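Local coordinates for calmodulin, putative (Toxoplasma gondii, PDB 6TJ6), which probably binds calcium ions, as expected of an EF-hand protein of the calmodulin family, although no calcium is bound to this chain, at residues Glu10-Phe15 with Met51-Phe56; Ala79-Asn84 with Ile124-Phe129. All blocks are in the same frame, centred on the assembly; numbering follows the deposited sequence.

Contact 1: residues Glu10-Phe15 with Met51-Phe56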
loop_
_atom_site.group_PDB
_atom_site.type_symbol
_atom_site.label_atom_id
_atom_site.label_comp_id
_atom_site.label_asym_id
_atom_site.label_seq_id
_atom_site.Cartn_x
_atom_site.Cartn_y
_atom_site.Cartn_z
ATOM N N GLU A 10 6.408 -4.287 -3.078
ATOM C CA GLU A 10 5.975 -3.189 -2.222
ATOM C C GLU A 10 6.561 -1.862 -2.684
ATOM O O GLU A 10 5.884 -0.833 -2.631
ATOM C CB GLU A 10 6.365 -3.464 -0.773
ATOM C CG GLU A 10 5.748 -2.490 0.208
ATOM C CD GLU A 10 6.331 -2.620 1.595
ATOM O OE1 GLU A 10 7.538 -2.342 1.761
ATOM O OE2 GLU A 10 5.584 -3.007 2.516
ATOM N N ALA A 11 7.818 -1.861 -3.133
ATOM C CA ALA A 11 8.415 -0.623 -3.626
ATOM C C ALA A 11 7.677 -0.110 -4.853
ATOM O O ALA A 11 7.424 1.099 -4.979
ATOM C CB ALA A 11 9.895 -0.843 -3.940
ATOM N N PHE A 12 7.317 -1.016 -5.765
ATOM C CA PHE A 12 6.507 -0.612 -6.911
ATOM C C PHE A 12 5.197 0.017 -6.451
ATOM O O PHE A 12 4.822 1.104 -6.907
ATOM C CB PHE A 12 6.237 -1.802 -7.834
ATOM C CG PHE A 12 5.641 -1.408 -9.159
ATOM C CD1 PHE A 12 6.459 -1.030 -10.211
ATOM C CD2 PHE A 12 4.265 -1.396 -9.347
ATOM C CE1 PHE A 12 5.919 -0.654 -11.430
ATOM C CE2 PHE A 12 3.716 -1.022 -10.565
ATOM C CZ PHE A 12 4.545 -0.649 -11.608
ATOM N N ALA A 13 4.494 -0.650 -5.532
ATOM C CA ALA A 13 3.221 -0.115 -5.048
ATOM C C ALA A 13 3.395 1.237 -4.361
ATOM O O ALA A 13 2.513 2.099 -4.454
ATOM C CB ALA A 13 2.558 -1.111 -4.100
ATOM N N LEU A 14 4.525 1.445 -3.686
ATOM C CA LEU A 14 4.724 2.662 -2.907
ATOM C C LEU A 14 5.125 3.844 -3.773
ATOM O O LEU A 14 4.808 4.987 -3.425
ATOM C CB LEU A 14 5.784 2.436 -1.827
ATOM C CG LEU A 14 5.405 1.503 -0.674
ATOM C CD1 LEU A 14 6.602 1.236 0.227
ATOM C CD2 LEU A 14 4.247 2.077 0.117
ATOM N N PHE A 15 5.819 3.610 -4.885
ATOM C CA PHE A 15 6.265 4.718 -5.719
ATOM C C PHE A 15 5.418 4.919 -6.971
ATOM O O PHE A 15 5.730 5.802 -7.779
ATOM C CB PHE A 15 7.739 4.539 -6.084
ATOM C CG PHE A 15 8.667 4.896 -4.961
ATOM C CD1 PHE A 15 9.057 6.209 -4.764
ATOM C CD2 PHE A 15 9.122 3.929 -4.083
ATOM C CE1 PHE A 15 9.901 6.548 -3.722
ATOM C CE2 PHE A 15 9.965 4.264 -3.040
ATOM C CZ PHE A 15 10.355 5.575 -2.861
ATOM N N MET A 51 7.784 2.167 -16.491
ATOM C CA MET A 51 7.758 0.728 -16.266
ATOM C C MET A 51 6.438 0.331 -15.624
ATOM O O MET A 51 6.024 0.931 -14.626
ATOM C CB MET A 51 8.911 0.276 -15.362
ATOM C CG MET A 51 10.283 0.233 -16.007
ATOM S SD MET A 51 11.437 -0.630 -14.921
ATOM C CE MET A 51 13.007 -0.237 -15.679
ATOM N N ALA A 52 5.787 -0.678 -16.194
ATOM C CA ALA A 52 4.745 -1.398 -15.482
ATOM C C ALA A 52 5.393 -2.457 -14.591
ATOM O O ALA A 52 6.613 -2.648 -14.601
ATOM C CB ALA A 52 3.753 -2.015 -16.468
ATOM N N TRP A 53 4.576 -3.160 -13.804
ATOM C CA TRP A 53 5.117 -4.137 -12.857
ATOM C C TRP A 53 5.987 -5.213 -13.498
ATOM O O TRP A 53 7.054 -5.515 -12.941
ATOM C CB TRP A 53 3.987 -4.796 -12.056
ATOM C CG TRP A 53 4.455 -6.042 -11.351
ATOM C CD1 TRP A 53 4.065 -7.329 -11.599
ATOM C CD2 TRP A 53 5.435 -6.117 -10.307
ATOM N NE1 TRP A 53 4.727 -8.194 -10.759
ATOM C CE2 TRP A 53 5.575 -7.476 -9.957
ATOM C CE3 TRP A 53 6.202 -5.163 -9.626
ATOM C CZ2 TRP A 53 6.448 -7.905 -8.957
ATOM C CZ3 TRP A 53 7.071 -5.591 -8.637
ATOM C CH2 TRP A 53 7.187 -6.950 -8.312
ATOM N N PRO A 54 5.601 -5.850 -14.613
ATOM C CA PRO A 54 6.511 -6.847 -15.207
ATOM C C PRO A 54 7.885 -6.281 -15.524
ATOM O O PRO A 54 8.905 -6.911 -15.204
ATOM C CB PRO A 54 5.762 -7.284 -16.474
ATOM C CG PRO A 54 4.324 -7.056 -16.149
ATOM C CD PRO A 54 4.313 -5.797 -15.332
ATOM N N ASP A 55 7.932 -5.085 -16.119
ATOM C CA ASP A 55 9.206 -4.441 -16.427
ATOM C C ASP A 55 10.037 -4.226 -15.169
ATOM O O ASP A 55 11.233 -4.539 -15.142
ATOM C CB ASP A 55 8.963 -3.103 -17.132
ATOM C CG ASP A 55 7.968 -3.211 -18.264
ATOM O OD1 ASP A 55 8.072 -4.165 -19.061
ATOM O OD2 ASP A 55 7.074 -2.340 -18.352
ATOM N N PHE A 56 9.417 -3.683 -14.116
ATOM C CA PHE A 56 10.158 -3.357 -12.901
ATOM C C PHE A 56 10.655 -4.615 -12.200
ATOM O O PHE A 56 11.802 -4.662 -11.736
ATOM C CB PHE A 56 9.281 -2.527 -11.962
ATOM C CG PHE A 56 9.981 -2.074 -10.709
ATOM C CD1 PHE A 56 10.945 -1.073 -10.759
ATOM C CD2 PHE A 56 9.657 -2.628 -9.478
ATOM C CE1 PHE A 56 11.587 -0.641 -9.612
ATOM C CE2 PHE A 56 10.293 -2.202 -8.323
ATOM C CZ PHE A 56 11.263 -1.204 -8.390
#
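The amide nitrogen of A52, a residue whose carbonyl carbon rests against the ring of F12, donates to D55 OD2 over 3.0 Å with an N-H...O angle of 146°. This bond holds the chain at the start of helix 53-64: A52 sits at the N-cap, and F56 N then bonds back to A52 O. F12 drives its ring against this turn, CZ coming to 3.3 Å from W53 N. Chi1 of -169° swings CG of F12 away from its own backbone nitrogen and out to the helix start. One face of the ring receives W53 CA, 4.0 Å from the centroid in a CH-pi contact, while M51 O lies at the ring's edge, 3.6 Å from F12 CE1. The packing is that of a paired EF-hand lobe: helix 7-15 leads into the loop of D16, D18, D20 and E22, a calcium site of this protein, empty in this chain, and strand 50-52 pairs with strand 22-24. W53 also turns the edge of its six-membered ring toward the F12 face, offset, with planes 71° apart. F56 completes the aromatic cluster, its CB 3.6 Å from F12 CD1 and its ring oblique to that of F12. Beyond them, F12 also touches I23.

Contact 2: residues Ala79-Asn84 with Ile124-Phe129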
loop_
_atom_site.group_PDB
_atom_site.type_symbol
_atom_site.label_atom_id
_atom_site.label_comp_id
_atom_site.label_asym_id
_atom_site.label_seq_id
_atom_site.Cartn_x
_atom_site.Cartn_y
_atom_site.Cartn_z
ATOM N N ALA A 79 33.668 3.405 3.475
ATOM C CA ALA A 79 34.516 4.462 2.936
ATOM C C ALA A 79 34.663 5.629 3.900
ATOM O O ALA A 79 35.658 6.358 3.828
ATOM C CB ALA A 79 33.958 4.956 1.601
ATOM N N PHE A 80 33.700 5.820 4.802
ATOM C CA PHE A 80 33.755 6.877 5.801
ATOM C C PHE A 80 34.040 6.327 7.192
ATOM O O PHE A 80 33.814 7.017 8.190
ATOM C CB PHE A 80 32.455 7.678 5.786
ATOM C CG PHE A 80 32.012 8.068 4.408
ATOM C CD1 PHE A 80 32.579 9.158 3.766
ATOM C CD2 PHE A 80 31.034 7.338 3.748
ATOM C CE1 PHE A 80 32.177 9.517 2.494
ATOM C CE2 PHE A 80 30.627 7.690 2.474
ATOM C CZ PHE A 80 31.200 8.783 1.846
ATOM N N ASP A 81 34.526 5.089 7.272
ATOM C CA ASP A 81 34.959 4.496 8.536
ATOM C C ASP A 81 36.414 4.893 8.758
ATOM O O ASP A 81 37.353 4.151 8.460
ATOM C CB ASP A 81 34.777 2.983 8.507
ATOM C CG ASP A 81 34.780 2.366 9.890
ATOM O OD1 ASP A 81 35.262 3.018 10.841
ATOM O OD2 ASP A 81 34.298 1.223 10.023
ATOM N N ARG A 82 36.597 6.108 9.282
ATOM C CA ARG A 82 37.942 6.611 9.547
ATOM C C ARG A 82 38.654 5.754 10.584
ATOM O O ARG A 82 39.765 5.262 10.347
ATOM C CB ARG A 82 37.874 8.067 10.004
ATOM C CG ARG A 82 37.781 9.045 8.858
ATOM C CD ARG A 82 37.323 10.418 9.307
ATOM N NE ARG A 82 36.088 10.803 8.628
ATOM C CZ ARG A 82 36.013 11.128 7.341
ATOM N NH1 ARG A 82 37.101 11.114 6.581
ATOM N NH2 ARG A 82 34.847 11.465 6.809
ATOM N N SER A 83 38.023 5.559 11.742
ATOM C CA SER A 83 38.593 4.736 12.800
ATOM C C SER A 83 38.720 3.269 12.411
ATOM O O SER A 83 39.408 2.524 13.117
ATOM C CB SER A 83 37.744 4.862 14.065
ATOM O OG SER A 83 37.998 3.794 14.959
ATOM N N ASN A 84 38.085 2.848 11.317
ATOM C CA ASN A 84 38.094 1.453 10.873
ATOM C C ASN A 84 37.665 0.519 12.003
ATOM O O ASN A 84 38.336 -0.463 12.329
ATOM C CB ASN A 84 39.464 1.059 10.318
ATOM C CG ASN A 84 39.444 0.849 8.814
ATOM O OD1 ASN A 84 38.577 1.369 8.113
ATOM N ND2 ASN A 84 40.403 0.078 8.313
ATOM N N ILE A 124 27.835 5.002 14.583
ATOM C CA ILE A 124 26.814 4.177 13.948
ATOM C C ILE A 124 27.477 2.893 13.477
ATOM O O ILE A 124 28.410 2.937 12.669
ATOM C CB ILE A 124 26.139 4.893 12.766
ATOM C CG1 ILE A 124 25.355 6.115 13.249
ATOM C CG2 ILE A 124 25.231 3.930 12.011
ATOM C CD1 ILE A 124 24.591 6.818 12.145
ATOM N N GLN A 125 26.983 1.753 13.960
ATOM C CA GLN A 125 27.560 0.469 13.579
ATOM C C GLN A 125 27.382 0.153 12.096
ATOM O O GLN A 125 27.975 -0.818 11.615
ATOM C CB GLN A 125 26.945 -0.645 14.431
ATOM C CG GLN A 125 27.063 -0.433 15.939
ATOM C CD GLN A 125 28.472 -0.649 16.466
ATOM O OE1 GLN A 125 29.400 0.075 16.111
ATOM N NE2 GLN A 125 28.633 -1.651 17.322
ATOM N N TYR A 126 26.609 0.967 11.374
ATOM C CA TYR A 126 26.194 0.813 9.977
ATOM C C TYR A 126 25.989 -0.622 9.485
ATOM O O TYR A 126 25.016 -0.877 8.770
ATOM C CB TYR A 126 27.147 1.577 9.039
ATOM C CG TYR A 126 28.589 1.123 8.907
ATOM C CD1 TYR A 126 28.933 0.038 8.110
ATOM C CD2 TYR A 126 29.616 1.840 9.508
ATOM C CE1 TYR A 126 30.253 -0.352 7.960
ATOM C CE2 TYR A 126 30.937 1.459 9.359
ATOM C CZ TYR A 126 31.250 0.360 8.587
ATOM O OH TYR A 126 32.563 -0.027 8.437
ATOM N N ALA A 127 26.864 -1.566 9.835
ATOM C CA ALA A 127 26.593 -2.961 9.497
ATOM C C ALA A 127 25.304 -3.431 10.163
ATOM O O ALA A 127 24.360 -3.869 9.494
ATOM C CB ALA A 127 27.770 -3.847 9.904
ATOM N N ASN A 128 25.249 -3.329 11.495
ATOM C CA ASN A 128 24.014 -3.608 12.221
ATOM C C ASN A 128 22.871 -2.739 11.711
ATOM O O ASN A 128 21.727 -3.198 11.607
ATOM C CB ASN A 128 24.237 -3.382 13.718
ATOM C CG ASN A 128 23.145 -3.991 14.573
ATOM O OD1 ASN A 128 22.503 -4.966 14.184
ATOM N ND2 ASN A 128 22.933 -3.420 15.754
ATOM N N PHE A 129 23.170 -1.487 11.364
ATOM C CA PHE A 129 22.139 -0.567 10.895
ATOM C C PHE A 129 21.602 -0.986 9.530
ATOM O O PHE A 129 20.384 -1.065 9.328
ATOM C CB PHE A 129 22.708 0.853 10.867
ATOM C CG PHE A 129 21.881 1.834 10.092
ATOM C CD1 PHE A 129 20.620 2.203 10.530
ATOM C CD2 PHE A 129 22.385 2.414 8.939
ATOM C CE1 PHE A 129 19.865 3.121 9.817
ATOM C CE2 PHE A 129 21.638 3.330 8.224
ATOM C CZ PHE A 129 20.376 3.685 8.663
#
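Y126 OH donates a hydrogen bond of 2.7 Å to D81 OD2, and this pair accounts for the whole contact across the two segments. The carboxylate oxygen is approached on its anti side, 17° out of the carboxylate plane. D81 lies at the edge of the tyrosine ring, where OD2 is also 3.4 Å from Y126 CE2, and the carboxylate and ring planes stand almost perpendicular, at 89°. The backbones stay well apart, with 9.6 Å between D81 CA and Y126 CA, so the reach is made by the side chains, chiefly the long tyrosine. The main chain beside Y126 is less certain.

In the next shell, the ring of Y126 meets that of F77 nearly parallel, and its side chain also touches I74, K78 and V88, which helps to position it. D81 is held from its own side: OD1 accepts from D85 N, and OD2 takes weak bonds from G86 N and T87 N besides the tyrosine. These donors would be expected to stabilise a negative carboxylate. R82, the next residue, forms a salt bridge with E92. D81, S83, D85, T87 and E92 match the spacing of an EF-hand calcium loop, but no metal is bound to them here; with D81 at its first position, the arrangement is consistent with a metal-free EF-hand loop tied to the start of the partner hand's exit helix.

In the fold
Both contacts are buried, yet they lie on opposite sides of the chain's centre, 32 Å apart between centres, and share no helix or strand. Contact 1 closes before contact 2 opens, which fits one EF-hand pair following another along the chain. Each joins the first hand of its pair to the beginning of the helix that follows the second hand's strand, 53-64 in one case and 127-134 in the other. The chemistry differs: contact 1 buries 250 Å² through aromatic packing with no hydrogen bond across it, whereas contact 2 buries 80 Å² and rests on a single polar bond.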